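Local coordinates for glycosylation Associate Protein 1 (Streptococcus agalactiae serotype V, PDB 6OYC) that probably serves the accessory Sec system, working with its partner Gap proteins in the glycosylation and secretion of bacterial surface glycoproteins, at residues T337-V342 and K475-Y480; Y465-E468 and E472-K475. All coordinates share one frame; numbering follows the deposited sequence.

Interaction 1. Residues T337-V342 and K475-Y480; sequences TSLYKV and KAIPYY
Leu339 and Val342 on one helix meet Ile477 and Pro478 on another in a small, wholly apolar seam, a worked example of how two helices pack beside a parallel sheet. The short segments run in broadly the same direction, with a signed crossing angle of -40° and 10.2 Å between their axes at closest approach. Along residues 475-480, Ala476 comes first and is turned from this seam, its methyl lying on Tyr465 and Ile467. Ile477 then carries most of the contact, directing its CB at the opposing helix. Its CG1 lies anti to its own carbonyl carbon (chi1 -66°) and the chain is extended beyond it (chi2 179°), which carries CD1 across until it stands 3.6 Å from CD2 of Leu339. The same methyl lies 4.1 Å from CG2 of Val342. Branching at CB gives the residue a second point of touch, CG2 against Val342 CG2 at 4.0 Å, and both opposing side chains are crossed at about a right angle. Pro478 comes next, where the helix is kinked because its ring nitrogen has no hydrogen to give to the turn before. Its CD is brought only to the margin of the contact, 4.4 Å from Val342 CG1. Ile477 also packs on Leu426 and Ile428 of strand 426-428, so it joins both helices to the six-stranded parallel sheet, consistent with one Rossmann-like half of a GT-B fold. With 160 Å² buried and neither hydrogen bond nor charge pair between the two segments, their seam depends on the fit of apolar groups; the directional link between the same helices lies just beside it, in the hydrogen bond of Ser338 OG with Glu474 OE1.

Interaction 2. Residues Y465-E468 and E472-K475; sequences YIIE and ELEK
Tyr465 presents its ring edge to Glu472, and the two flat groups stand almost perpendicular, ring and carboxylate planes 86° apart. Glu472 OE2 lies near the ring plane, 3.6 Å from Tyr465 CE1, so the carboxylate meets the rim of the ring instead of its face. With CG anti to the backbone N (chi1 -152°) and an extended chain beyond, Glu472 reaches back to the end of the strand. There OE1 accepts a hydrogen bond from Glu468 N, 2.6 Å long with an N-H...O angle of 151°, taken on the syn side but tilted out of the carboxylate plane. This closes the strand-to-helix connection of what is, by its parallel sheet and family, probably a Rossmann-like domain: edge strand 464-466 leads through a few loop residues into helix 473-481, and Glu472 binds the amide just past the strand. Glu468 OE2 also lies 3.4 Å from Glu472 OE1, two acceptors with no bond between them, a proximity that might raise the proton affinity of one carboxylate. The side chains of Ile467 and Glu472 lie alongside each other, pointing opposite ways, CB of one 3.7 Å from CB of the other. Beyond them Ile467 CD1 touches Leu473 CD2 at 3.9 Å, and both residues also pack on Ile450 of strand 449-451. Lys475 crosses Tyr465 at about a right angle, its CE 3.5 Å from the hydroxyl OH.

After the first parallel sheet, the antiparallel sheet and strand 318-323, the chain forms helix 329-344, which bears the 337-342 side of interaction 1, and then runs through most of the second parallel sheet before reaching edge strand 464-466. Interaction 2 closes the tight loop from this strand into helix 473-481. Then the same helix closes the far longer loop of interaction 1, 132 residues between its segments, so that interaction 2 is nested within it. Lys475 lies in a segment of each, though it touches its partner only in interaction 2; the two centres lie 8 Å apart. The Ser338-Glu474 bond connects them, and helix 473-481 thus ties helix 329-344 to the sheet edge.

Interaction 1. Residues T337-V342 and K475-Y480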
loop_
_atom_site.group_PDB
_atom_site.type_symbol
_atom_site.label_atom_id
_atom_site.label_comp_id
_atom_site.label_asym_id
_atom_site.label_seq_id
_atom_site.Cartn_x
_atom_site.Cartn_y
_atom_site.Cartn_z
ATOM N N THR A 337 16.681 22.128 -18.104
ATOM C CA THR A 337 17.806 23.013 -18.369
ATOM C C THR A 337 18.964 22.706 -17.436
ATOM O O THR A 337 20.114 22.567 -17.875
ATOM C CB THR A 337 17.359 24.470 -18.235
ATOM O OG1 THR A 337 16.482 24.785 -19.317
ATOM C CG2 THR A 337 18.545 25.406 -18.274
ATOM N N SER A 338 18.681 22.563 -16.144
ATOM C CA SER A 338 19.765 22.305 -15.208
ATOM C C SER A 338 20.304 20.894 -15.360
ATOM O O SER A 338 21.511 20.670 -15.188
ATOM C CB SER A 338 19.300 22.551 -13.775
ATOM O OG SER A 338 19.288 23.934 -13.479
ATOM N N LEU A 339 19.435 19.933 -15.691
ATOM C CA LEU A 339 19.896 18.558 -15.861
ATOM C C LEU A 339 20.859 18.452 -17.034
ATOM O O LEU A 339 21.881 17.761 -16.942
ATOM C CB LEU A 339 18.708 17.608 -16.054
ATOM C CG LEU A 339 17.786 17.345 -14.846
ATOM C CD1 LEU A 339 16.515 16.601 -15.278
ATOM C CD2 LEU A 339 18.508 16.607 -13.731
ATOM N N TYR A 340 20.540 19.133 -18.140
ATOM C CA TYR A 340 21.462 19.244 -19.267
ATOM C C TYR A 340 22.833 19.748 -18.820
ATOM O O TYR A 340 23.863 19.145 -19.144
ATOM C CB TYR A 340 20.853 20.163 -20.327
ATOM C CG TYR A 340 21.605 20.186 -21.641
ATOM C CD1 TYR A 340 21.595 19.086 -22.485
ATOM C CD2 TYR A 340 22.313 21.315 -22.044
ATOM C CE1 TYR A 340 22.281 19.100 -23.691
ATOM C CE2 TYR A 340 22.992 21.342 -23.251
ATOM C CZ TYR A 340 22.981 20.228 -24.064
ATOM O OH TYR A 340 23.655 20.241 -25.259
ATOM N N LYS A 341 22.862 20.825 -18.031
ATOM C CA LYS A 341 24.136 21.425 -17.636
ATOM C C LYS A 341 24.994 20.457 -16.827
ATOM O O LYS A 341 26.189 20.291 -17.110
ATOM C CB LYS A 341 23.890 22.711 -16.847
ATOM C CG LYS A 341 23.645 23.946 -17.715
ATOM C CD LYS A 341 23.923 25.219 -16.932
ATOM C CE LYS A 341 22.728 26.177 -16.972
ATOM N NZ LYS A 341 22.454 26.749 -18.325
ATOM N N VAL A 342 24.411 19.809 -15.807
ATOM C CA VAL A 342 25.222 18.908 -14.989
ATOM C C VAL A 342 25.614 17.663 -15.776
ATOM O O VAL A 342 26.641 17.037 -15.489
ATOM C CB VAL A 342 24.504 18.531 -13.677
ATOM C CG1 VAL A 342 23.848 19.752 -13.038
ATOM C CG2 VAL A 342 23.500 17.408 -13.906
ATOM N N LYS A 475 23.855 22.878 -8.371
ATOM C CA LYS A 475 24.733 22.725 -7.219
ATOM C C LYS A 475 24.451 21.435 -6.460
ATOM O O LYS A 475 25.383 20.713 -6.086
ATOM C CB LYS A 475 24.566 23.926 -6.279
ATOM C CG LYS A 475 25.471 23.936 -5.062
ATOM C CD LYS A 475 25.284 25.225 -4.249
ATOM C CE LYS A 475 26.166 25.259 -2.987
ATOM N NZ LYS A 475 26.156 26.594 -2.299
ATOM N N ALA A 476 23.166 21.112 -6.274
ATOM C CA ALA A 476 22.782 19.982 -5.439
ATOM C C ALA A 476 23.157 18.643 -6.074
ATOM O O ALA A 476 23.549 17.707 -5.368
ATOM C CB ALA A 476 21.282 20.052 -5.147
ATOM N N ILE A 477 23.031 18.517 -7.390
ATOM C CA ILE A 477 23.305 17.234 -8.037
ATOM C C ILE A 477 24.797 16.912 -7.933
ATOM O O ILE A 477 25.143 15.790 -7.530
ATOM C CB ILE A 477 22.800 17.214 -9.491
ATOM C CG1 ILE A 477 21.272 17.291 -9.522
ATOM C CG2 ILE A 477 23.265 15.964 -10.191
ATOM C CD1 ILE A 477 20.675 17.303 -10.927
ATOM N N PRO A 478 25.719 17.835 -8.258
ATOM C CA PRO A 478 27.147 17.523 -8.042
ATOM C C PRO A 478 27.494 17.254 -6.594
ATOM O O PRO A 478 28.338 16.394 -6.317
ATOM C CB PRO A 478 27.860 18.773 -8.568
ATOM C CG PRO A 478 26.924 19.321 -9.588
ATOM C CD PRO A 478 25.558 19.098 -9.003
ATOM N N TYR A 479 26.845 17.960 -5.661
ATOM C CA TYR A 479 27.106 17.778 -4.236
ATOM C C TYR A 479 27.014 16.318 -3.802
ATOM O O TYR A 479 27.741 15.882 -2.903
ATOM C CB TYR A 479 26.108 18.614 -3.444
ATOM C CG TYR A 479 26.277 18.556 -1.943
ATOM C CD1 TYR A 479 27.202 19.373 -1.302
ATOM C CD2 TYR A 479 25.497 17.707 -1.158
ATOM C CE1 TYR A 479 27.359 19.345 0.073
ATOM C CE2 TYR A 479 25.649 17.675 0.234
ATOM C CZ TYR A 479 26.587 18.501 0.837
ATOM O OH TYR A 479 26.767 18.502 2.203
ATOM N N TYR A 480 26.087 15.555 -4.381
ATOM C CA TYR A 480 25.942 14.155 -4.002
ATOM C C TYR A 480 26.491 13.195 -5.042
ATOM O O TYR A 480 26.878 12.078 -4.684
ATOM C CB TYR A 480 24.467 13.818 -3.708
ATOM C CG TYR A 480 24.077 14.163 -2.287
ATOM C CD1 TYR A 480 24.740 13.587 -1.218
ATOM C CD2 TYR A 480 23.084 15.089 -2.012
ATOM C CE1 TYR A 480 24.417 13.908 0.080
ATOM C CE2 TYR A 480 22.756 15.417 -0.705
ATOM C CZ TYR A 480 23.427 14.823 0.337
ATOM O OH TYR A 480 23.129 15.128 1.654
#

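Interaction 2. Residues Y465-E468 and E472-K475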
loop_
_atom_site.group_PDB
_atom_site.type_symbol
_atom_site.label_atom_id
_atom_site.label_comp_id
_atom_site.label_asym_id
_atom_site.label_seq_id
_atom_site.Cartn_x
_atom_site.Cartn_y
_atom_site.Cartn_z
ATOM N N TYR A 465 19.237 17.334 0.298
ATOM C CA TYR A 465 19.576 18.711 -0.021
ATOM C C TYR A 465 18.303 19.434 -0.427
ATOM O O TYR A 465 17.590 18.986 -1.334
ATOM C CB TYR A 465 20.619 18.770 -1.136
ATOM C CG TYR A 465 21.328 20.103 -1.267
ATOM C CD1 TYR A 465 20.702 21.191 -1.875
ATOM C CD2 TYR A 465 22.634 20.268 -0.803
ATOM C CE1 TYR A 465 21.355 22.415 -2.017
ATOM C CE2 TYR A 465 23.296 21.495 -0.938
ATOM C CZ TYR A 465 22.650 22.560 -1.545
ATOM O OH TYR A 465 23.295 23.767 -1.674
ATOM N N ILE A 466 18.017 20.534 0.259
ATOM C CA ILE A 466 16.835 21.343 -0.005
ATOM C C ILE A 466 17.250 22.536 -0.858
ATOM O O ILE A 466 18.047 23.377 -0.422
ATOM C CB ILE A 466 16.167 21.791 1.304
ATOM C CG1 ILE A 466 15.895 20.579 2.200
ATOM C CG2 ILE A 466 14.877 22.525 1.012
ATOM C CD1 ILE A 466 15.149 20.926 3.474
ATOM N N ILE A 467 16.724 22.605 -2.075
ATOM C CA ILE A 467 17.025 23.696 -2.993
ATOM C C ILE A 467 15.938 24.758 -2.876
ATOM O O ILE A 467 14.747 24.446 -2.720
ATOM C CB ILE A 467 17.175 23.194 -4.448
ATOM C CG1 ILE A 467 15.884 22.563 -4.948
ATOM C CG2 ILE A 467 18.303 22.180 -4.559
ATOM C CD1 ILE A 467 15.917 22.191 -6.407
ATOM N N GLU A 468 16.360 26.025 -2.917
ATOM C CA GLU A 468 15.428 27.145 -2.893
ATOM C C GLU A 468 14.872 27.432 -4.276
ATOM O O GLU A 468 13.755 27.943 -4.390
ATOM C CB GLU A 468 16.109 28.400 -2.343
ATOM C CG GLU A 468 16.473 28.325 -0.861
ATOM C CD GLU A 468 17.869 28.876 -0.562
ATOM O OE1 GLU A 468 18.146 29.210 0.614
ATOM O OE2 GLU A 468 18.690 28.977 -1.504
ATOM N N GLU A 472 19.233 25.609 -8.586
ATOM C CA GLU A 472 20.133 25.093 -7.567
ATOM C C GLU A 472 20.381 23.584 -7.706
ATOM O O GLU A 472 21.313 23.068 -7.077
ATOM C CB GLU A 472 19.561 25.450 -6.201
ATOM C CG GLU A 472 20.571 25.620 -5.090
ATOM C CD GLU A 472 19.899 26.016 -3.781
ATOM O OE1 GLU A 472 18.739 26.502 -3.837
ATOM O OE2 GLU A 472 20.518 25.824 -2.706
ATOM N N LEU A 473 19.584 22.868 -8.516
ATOM C CA LEU A 473 19.947 21.504 -8.908
ATOM C C LEU A 473 21.365 21.440 -9.456
ATOM O O LEU A 473 22.057 20.425 -9.280
ATOM C CB LEU A 473 18.989 20.969 -9.972
ATOM C CG LEU A 473 17.592 20.523 -9.538
ATOM C CD1 LEU A 473 16.765 20.131 -10.770
ATOM C CD2 LEU A 473 17.663 19.403 -8.502
ATOM N N GLU A 474 21.806 22.512 -10.136
ATOM C CA GLU A 474 23.155 22.563 -10.692
ATOM C C GLU A 474 24.221 22.552 -9.607
ATOM O O GLU A 474 25.383 22.251 -9.900
ATOM C CB GLU A 474 23.323 23.802 -11.579
ATOM C CG GLU A 474 22.668 23.685 -12.949
ATOM C CD GLU A 474 22.472 25.037 -13.618
ATOM O OE1 GLU A 474 21.329 25.365 -14.007
ATOM O OE2 GLU A 474 23.470 25.775 -13.751
ATOM N N LYS A 475 23.855 22.878 -8.371
ATOM C CA LYS A 475 24.733 22.725 -7.219
ATOM C C LYS A 475 24.451 21.435 -6.460
ATOM O O LYS A 475 25.383 20.713 -6.086
ATOM C CB LYS A 475 24.566 23.926 -6.279
ATOM C CG LYS A 475 25.471 23.936 -5.062
ATOM C CD LYS A 475 25.284 25.225 -4.249
ATOM C CE LYS A 475 26.166 25.259 -2.987
ATOM N NZ LYS A 475 26.156 26.594 -2.299
#